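PDB 2UWJ: type 3 secretion system chaperone PscG from Pseudomonas aeruginosa, which acts as a chaperone of the type III secretion system, preventing, together with PscE, premature polymerization of the needle protein PscF in the cytoplasm. Local coordinates for residues 28-33 with 43-48; 73-78 with 88-93. All blocks are in the same frame, centred on the assembly; numbering follows the deposited sequence.

Contact 1: 28-33 with 43-48; sequences IAEWLE and LIRISS
A29 and L32 of helix 22-34 meet I44 of helix 38-51 on the buried side of this pair. The helices run antiparallel at 159°, their axes 9.7 Å apart, and come closest in backbone at A29 and I44. The methyl carbon L32 CD1 presses on I44 CD1 at 3.4 Å, tighter than usual van der Waals contact, the two side chains crossing at about a right angle. A29 CB lies 4.1 Å from I44 CG2 and also touches the CG of R45, whose extended chain passes the alanine on its way out.

The other side is polar and wetter. R45 and E33 reach toward each other tip to tip: R45 NE donates to E33 OE2 at 2.8 Å and R45 NH2 to E33 OE1 at 3.0 Å, both fairly straight. Each oxygen lies near the guanidinium plane but is approached from above the carboxylate plane, the two planes being 33° apart. E30 takes a looser part, its CG 3.4 Å from R45 NH2, while a water donates to E30 OE2 and accepts from R45 NH1.

A small apolar seam edged by a salt bridge joins two consecutive antiparallel helices, a helical hairpin consistent with the TPR-like fold of this family.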
loop_
_atom_site.group_PDB
_atom_site.type_symbol
_atom_site.label_atom_id
_atom_site.label_comp_id
_atom_site.label_asym_id
_atom_site.label_seq_id
_atom_site.Cartn_x
_atom_site.Cartn_y
_atom_site.Cartn_z
ATOM N N ILE C 28 18.664 -7.701 -6.986
ATOM C CA ILE C 28 18.132 -7.116 -5.760
ATOM C C ILE C 28 17.747 -8.180 -4.748
ATOM O O ILE C 28 17.991 -8.028 -3.554
ATOM C CB ILE C 28 16.930 -6.175 -6.050
ATOM C CG1 ILE C 28 17.468 -4.920 -6.806
ATOM C CG2 ILE C 28 16.237 -5.771 -4.689
ATOM C CD1 ILE C 28 16.394 -4.051 -7.531
ATOM N N ALA C 29 17.165 -9.282 -5.221
ATOM C CA ALA C 29 16.781 -10.345 -4.292
ATOM C C ALA C 29 18.007 -10.919 -3.569
ATOM O O ALA C 29 17.946 -11.200 -2.363
ATOM C CB ALA C 29 16.051 -11.487 -5.035
ATOM N N GLU C 30 19.085 -11.141 -4.302
ATOM C CA GLU C 30 20.327 -11.702 -3.698
ATOM C C GLU C 30 20.853 -10.762 -2.615
ATOM O O GLU C 30 21.185 -11.177 -1.483
ATOM C CB GLU C 30 21.404 -11.905 -4.774
ATOM C CG GLU C 30 21.123 -13.138 -5.492
ATOM C CD GLU C 30 22.101 -13.405 -6.636
ATOM O OE1 GLU C 30 23.217 -12.836 -6.587
ATOM O OE2 GLU C 30 21.728 -14.199 -7.544
ATOM N N TRP C 31 20.876 -9.484 -2.942
ATOM C CA TRP C 31 21.296 -8.468 -1.951
ATOM C C TRP C 31 20.345 -8.449 -0.732
ATOM O O TRP C 31 20.808 -8.380 0.397
ATOM C CB TRP C 31 21.348 -7.127 -2.661
ATOM C CG TRP C 31 21.552 -5.960 -1.783
ATOM C CD1 TRP C 31 22.710 -5.589 -1.130
ATOM C CD2 TRP C 31 20.601 -4.944 -1.523
ATOM N NE1 TRP C 31 22.516 -4.387 -0.486
ATOM C CE2 TRP C 31 21.229 -3.972 -0.717
ATOM C CE3 TRP C 31 19.262 -4.756 -1.901
ATOM C CZ2 TRP C 31 20.575 -2.837 -0.280
ATOM C CZ3 TRP C 31 18.595 -3.617 -1.464
ATOM C CH2 TRP C 31 19.260 -2.668 -0.659
ATOM N N LEU C 32 19.014 -8.524 -0.934
ATOM C CA LEU C 32 18.066 -8.560 0.187
ATOM C C LEU C 32 18.343 -9.786 1.079
ATOM O O LEU C 32 18.184 -9.728 2.301
ATOM C CB LEU C 32 16.604 -8.620 -0.300
ATOM C CG LEU C 32 16.102 -7.295 -0.884
ATOM C CD1 LEU C 32 14.789 -7.593 -1.632
ATOM C CD2 LEU C 32 15.882 -6.248 0.269
ATOM N N GLU C 33 18.724 -10.899 0.471
ATOM C CA GLU C 33 19.038 -12.068 1.279
ATOM C C GLU C 33 20.307 -11.787 2.121
ATOM O O GLU C 33 20.375 -12.154 3.290
ATOM C CB GLU C 33 19.199 -13.296 0.387
ATOM C CG GLU C 33 17.848 -13.909 0.029
ATOM C CD GLU C 33 17.936 -15.007 -1.013
ATOM O OE1 GLU C 33 19.058 -15.322 -1.465
ATOM O OE2 GLU C 33 16.876 -15.564 -1.390
ATOM N N LEU C 43 9.698 -13.720 -2.312
ATOM C CA LEU C 43 8.604 -13.146 -3.118
ATOM C C LEU C 43 9.104 -12.671 -4.498
ATOM O O LEU C 43 8.525 -12.981 -5.570
ATOM C CB LEU C 43 7.998 -11.915 -2.380
ATOM C CG LEU C 43 7.032 -11.074 -3.248
ATOM C CD1 LEU C 43 5.902 -11.999 -3.650
ATOM C CD2 LEU C 43 6.428 -9.853 -2.455
ATOM N N ILE C 44 10.183 -11.907 -4.504
ATOM C CA ILE C 44 10.719 -11.379 -5.773
ATOM C C ILE C 44 11.209 -12.486 -6.701
ATOM O O ILE C 44 10.904 -12.491 -7.902
ATOM C CB ILE C 44 11.887 -10.353 -5.491
ATOM C CG1 ILE C 44 11.299 -9.056 -4.849
ATOM C CG2 ILE C 44 12.628 -10.018 -6.798
ATOM C CD1 ILE C 44 12.391 -8.261 -3.911
ATOM N N ARG C 45 11.943 -13.430 -6.139
ATOM C CA ARG C 45 12.467 -14.569 -6.893
ATOM C C ARG C 45 11.303 -15.320 -7.536
ATOM O O ARG C 45 11.337 -15.637 -8.717
ATOM C CB ARG C 45 13.188 -15.529 -5.925
ATOM C CG ARG C 45 14.652 -15.107 -5.548
ATOM C CD ARG C 45 15.291 -16.182 -4.706
ATOM N NE ARG C 45 16.613 -15.788 -4.202
ATOM C CZ ARG C 45 17.716 -15.769 -4.948
ATOM N NH1 ARG C 45 17.631 -16.115 -6.226
ATOM N NH2 ARG C 45 18.907 -15.451 -4.421
ATOM N N ILE C 46 10.290 -15.625 -6.724
ATOM C CA ILE C 46 9.125 -16.380 -7.227
ATOM C C ILE C 46 8.311 -15.618 -8.321
ATOM O O ILE C 46 7.955 -16.168 -9.380
ATOM C CB ILE C 46 8.227 -16.764 -6.072
ATOM C CG1 ILE C 46 8.942 -17.859 -5.262
ATOM C CG2 ILE C 46 6.845 -17.270 -6.624
ATOM C CD1 ILE C 46 8.332 -18.142 -3.875
ATOM N N SER C 47 8.068 -14.336 -8.075
ATOM C CA SER C 47 7.344 -13.529 -9.026
ATOM C C SER C 47 8.126 -13.456 -10.349
ATOM O O SER C 47 7.543 -13.591 -11.453
ATOM C CB SER C 47 7.114 -12.112 -8.477
ATOM O OG SER C 47 6.508 -11.294 -9.467
ATOM N N SER C 48 9.435 -13.247 -10.256
ATOM C CA SER C 48 10.259 -13.129 -11.453
ATOM C C SER C 48 10.227 -14.445 -12.244
ATOM O O SER C 48 10.046 -14.431 -13.456
ATOM C CB SER C 48 11.717 -12.842 -11.098
ATOM O OG SER C 48 12.476 -12.888 -12.289
HETATM O O HOH W 1 20.546 -16.531 -7.240
#

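Contact 2: 73-78 with 88-93; sequences WFALCE and DRRLAG
This is a helical hairpin, consistent with the TPR-like fold of the family: helix 71-80 and helix 84-95 follow one another in sequence and pack antiparallel at 156°, their axes 9.6 Å apart. R90 makes the largest contribution to the contact. Its CG stands anti to the backbone N (chi1 -172°), and the chain runs extended to CD, which passes 3.4 Å from the backbone N of A75, then bends at chi3 (-52°), which sets NE. F74 CB sits over the centre of one guanidinium face, 3.6 Å from R90 CZ; the phenyl ring itself is steeply inclined to the guanidinium and leads away toward F61 and L59. R90 NH1 forms a further salt bridge with E71, so the group is gripped by two carboxylates. Beside this charged group the packing turns apolar, A75 CB meeting L91 CD2 at 3.9 Å, and L91 also touches R110 of helix 100-113. E78 is buried, and each of its oxygens accepts one hydrogen bond from R90, which it crosses at about a right angle. R90 NH2 donates to E78 OE2 at 2.8 Å. R90 NE donates to E78 OE1, also at 2.8 Å, with the oxygen lying in the guanidinium plane and the nitrogen well above the carboxylate plane.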
loop_
_atom_site.group_PDB
_atom_site.type_symbol
_atom_site.label_atom_id
_atom_site.label_comp_id
_atom_site.label_asym_id
_atom_site.label_seq_id
_atom_site.Cartn_x
_atom_site.Cartn_y
_atom_site.Cartn_z
ATOM N N TRP C 73 1.209 -17.834 -5.131
ATOM C CA TRP C 73 2.097 -17.959 -6.265
ATOM C C TRP C 73 2.252 -19.418 -6.656
ATOM O O TRP C 73 2.287 -19.718 -7.864
ATOM C CB TRP C 73 3.493 -17.379 -5.978
ATOM C CG TRP C 73 3.404 -15.943 -5.652
ATOM C CD1 TRP C 73 3.195 -15.374 -4.409
ATOM C CD2 TRP C 73 3.478 -14.864 -6.584
ATOM N NE1 TRP C 73 3.143 -13.985 -4.525
ATOM C CE2 TRP C 73 3.322 -13.657 -5.853
ATOM C CE3 TRP C 73 3.668 -14.797 -7.978
ATOM C CZ2 TRP C 73 3.356 -12.396 -6.483
ATOM C CZ3 TRP C 73 3.699 -13.528 -8.596
ATOM C CH2 TRP C 73 3.551 -12.368 -7.859
ATOM N N PHE C 74 2.345 -20.324 -5.688
ATOM C CA PHE C 74 2.472 -21.756 -6.033
ATOM C C PHE C 74 1.154 -22.272 -6.679
ATOM O O PHE C 74 1.224 -23.041 -7.648
ATOM C CB PHE C 74 2.875 -22.593 -4.802
ATOM C CG PHE C 74 4.117 -22.059 -4.112
ATOM C CD1 PHE C 74 5.209 -21.634 -4.863
ATOM C CD2 PHE C 74 4.178 -21.962 -2.706
ATOM C CE1 PHE C 74 6.377 -21.109 -4.222
ATOM C CE2 PHE C 74 5.324 -21.448 -2.065
ATOM C CZ PHE C 74 6.412 -21.023 -2.814
ATOM N N ALA C 75 -0.013 -21.856 -6.159
ATOM C CA ALA C 75 -1.300 -22.226 -6.801
ATOM C C ALA C 75 -1.268 -21.721 -8.292
ATOM O O ALA C 75 -1.652 -22.438 -9.230
ATOM C CB ALA C 75 -2.469 -21.536 -6.095
ATOM N N LEU C 76 -0.809 -20.491 -8.501
ATOM C CA LEU C 76 -0.815 -19.933 -9.881
ATOM C C LEU C 76 0.097 -20.782 -10.774
ATOM O O LEU C 76 -0.236 -21.030 -11.960
ATOM C CB LEU C 76 -0.348 -18.463 -9.911
ATOM C CG LEU C 76 -1.406 -17.454 -9.349
ATOM C CD1 LEU C 76 -0.765 -16.084 -9.129
ATOM C CD2 LEU C 76 -2.584 -17.348 -10.279
ATOM N N CYS C 77 1.250 -21.200 -10.235
ATOM C CA CYS C 77 2.207 -22.023 -10.994
ATOM C C CYS C 77 1.575 -23.383 -11.365
ATOM O O CYS C 77 1.718 -23.897 -12.514
ATOM C CB CYS C 77 3.499 -22.247 -10.171
ATOM S SG CYS C 77 4.559 -20.789 -10.163
ATOM N N GLU C 78 0.921 -23.990 -10.392
ATOM C CA GLU C 78 0.254 -25.287 -10.622
ATOM C C GLU C 78 -0.838 -25.096 -11.719
ATOM O O GLU C 78 -1.027 -25.958 -12.611
ATOM C CB GLU C 78 -0.367 -25.787 -9.297
ATOM C CG GLU C 78 0.691 -26.409 -8.391
ATOM C CD GLU C 78 0.241 -26.569 -6.930
ATOM O OE1 GLU C 78 -0.671 -25.850 -6.492
ATOM O OE2 GLU C 78 0.825 -27.411 -6.251
ATOM N N ASP C 88 -6.134 -27.838 -6.716
ATOM C CA ASP C 88 -7.327 -27.943 -5.899
ATOM C C ASP C 88 -6.995 -28.232 -4.452
ATOM O O ASP C 88 -7.654 -27.704 -3.567
ATOM C CB ASP C 88 -8.304 -29.015 -6.442
ATOM C CG ASP C 88 -8.890 -28.642 -7.808
ATOM O OD1 ASP C 88 -8.921 -27.426 -8.154
ATOM O OD2 ASP C 88 -9.331 -29.572 -8.538
ATOM N N ARG C 89 -6.014 -29.086 -4.185
ATOM C CA ARG C 89 -5.647 -29.365 -2.783
ATOM C C ARG C 89 -5.050 -28.092 -2.135
ATOM O O ARG C 89 -5.357 -27.758 -0.977
ATOM C CB ARG C 89 -4.598 -30.485 -2.664
ATOM C CG ARG C 89 -5.130 -31.900 -2.996
ATOM C CD ARG C 89 -4.082 -32.978 -2.698
ATOM N NE ARG C 89 -2.858 -32.889 -3.502
ATOM C CZ ARG C 89 -2.719 -33.364 -4.740
ATOM N NH1 ARG C 89 -3.741 -33.974 -5.354
ATOM N NH2 ARG C 89 -1.542 -33.253 -5.360
ATOM N N ARG C 90 -4.165 -27.406 -2.852
ATOM C CA ARG C 90 -3.579 -26.190 -2.282
ATOM C C ARG C 90 -4.697 -25.169 -1.977
ATOM O O ARG C 90 -4.765 -24.612 -0.861
ATOM C CB ARG C 90 -2.514 -25.595 -3.245
ATOM C CG ARG C 90 -1.714 -24.424 -2.603
ATOM C CD ARG C 90 -0.577 -23.944 -3.524
ATOM N NE ARG C 90 0.316 -25.020 -3.986
ATOM C CZ ARG C 90 1.399 -25.489 -3.346
ATOM N NH1 ARG C 90 1.800 -25.016 -2.158
ATOM N NH2 ARG C 90 2.136 -26.430 -3.928
ATOM N N LEU C 91 -5.581 -24.908 -2.950
ATOM C CA LEU C 91 -6.674 -23.959 -2.702
ATOM C C LEU C 91 -7.543 -24.387 -1.517
ATOM O O LEU C 91 -7.866 -23.562 -0.646
ATOM C CB LEU C 91 -7.555 -23.742 -3.942
ATOM C CG LEU C 91 -6.860 -23.140 -5.155
ATOM C CD1 LEU C 91 -7.892 -22.836 -6.246
ATOM C CD2 LEU C 91 -6.110 -21.848 -4.688
ATOM N N ALA C 92 -7.882 -25.675 -1.438
ATOM C CA ALA C 92 -8.692 -26.160 -0.302
ATOM C C ALA C 92 -7.957 -25.867 1.030
ATOM O O ALA C 92 -8.573 -25.486 2.020
ATOM C CB ALA C 92 -8.986 -27.710 -0.449
ATOM N N GLY C 93 -6.636 -26.026 1.047
ATOM C CA GLY C 93 -5.886 -25.740 2.259
ATOM C C GLY C 93 -5.940 -24.253 2.632
ATOM O O GLY C 93 -6.222 -23.895 3.774
#

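How the contacts relate
Contact 1 and contact 2 lie in series along the chain, their centres 21 Å apart on opposite sides of the chain's centre, yet they touch directly. W73 of contact 2 packs on helix 38-51 through three residues of contact 1: its CB lies 3.4 Å from I46 CG2, its NE1 3.5 Å from L43 CD1, and its CH2 3.5 Å from S47 OG. F74 CE1 adds a contact with I46 CD1 at 3.6 Å. Both hairpins have an arginine on the later helix paired with a glutamate on the earlier one. Their surroundings differ: I28, E30 and W31 pack on the PscE chain, whereas L43, S47, W73 and L76 touch another protein's chain. A nickel ion lies about 10 Å from the E30 side chain.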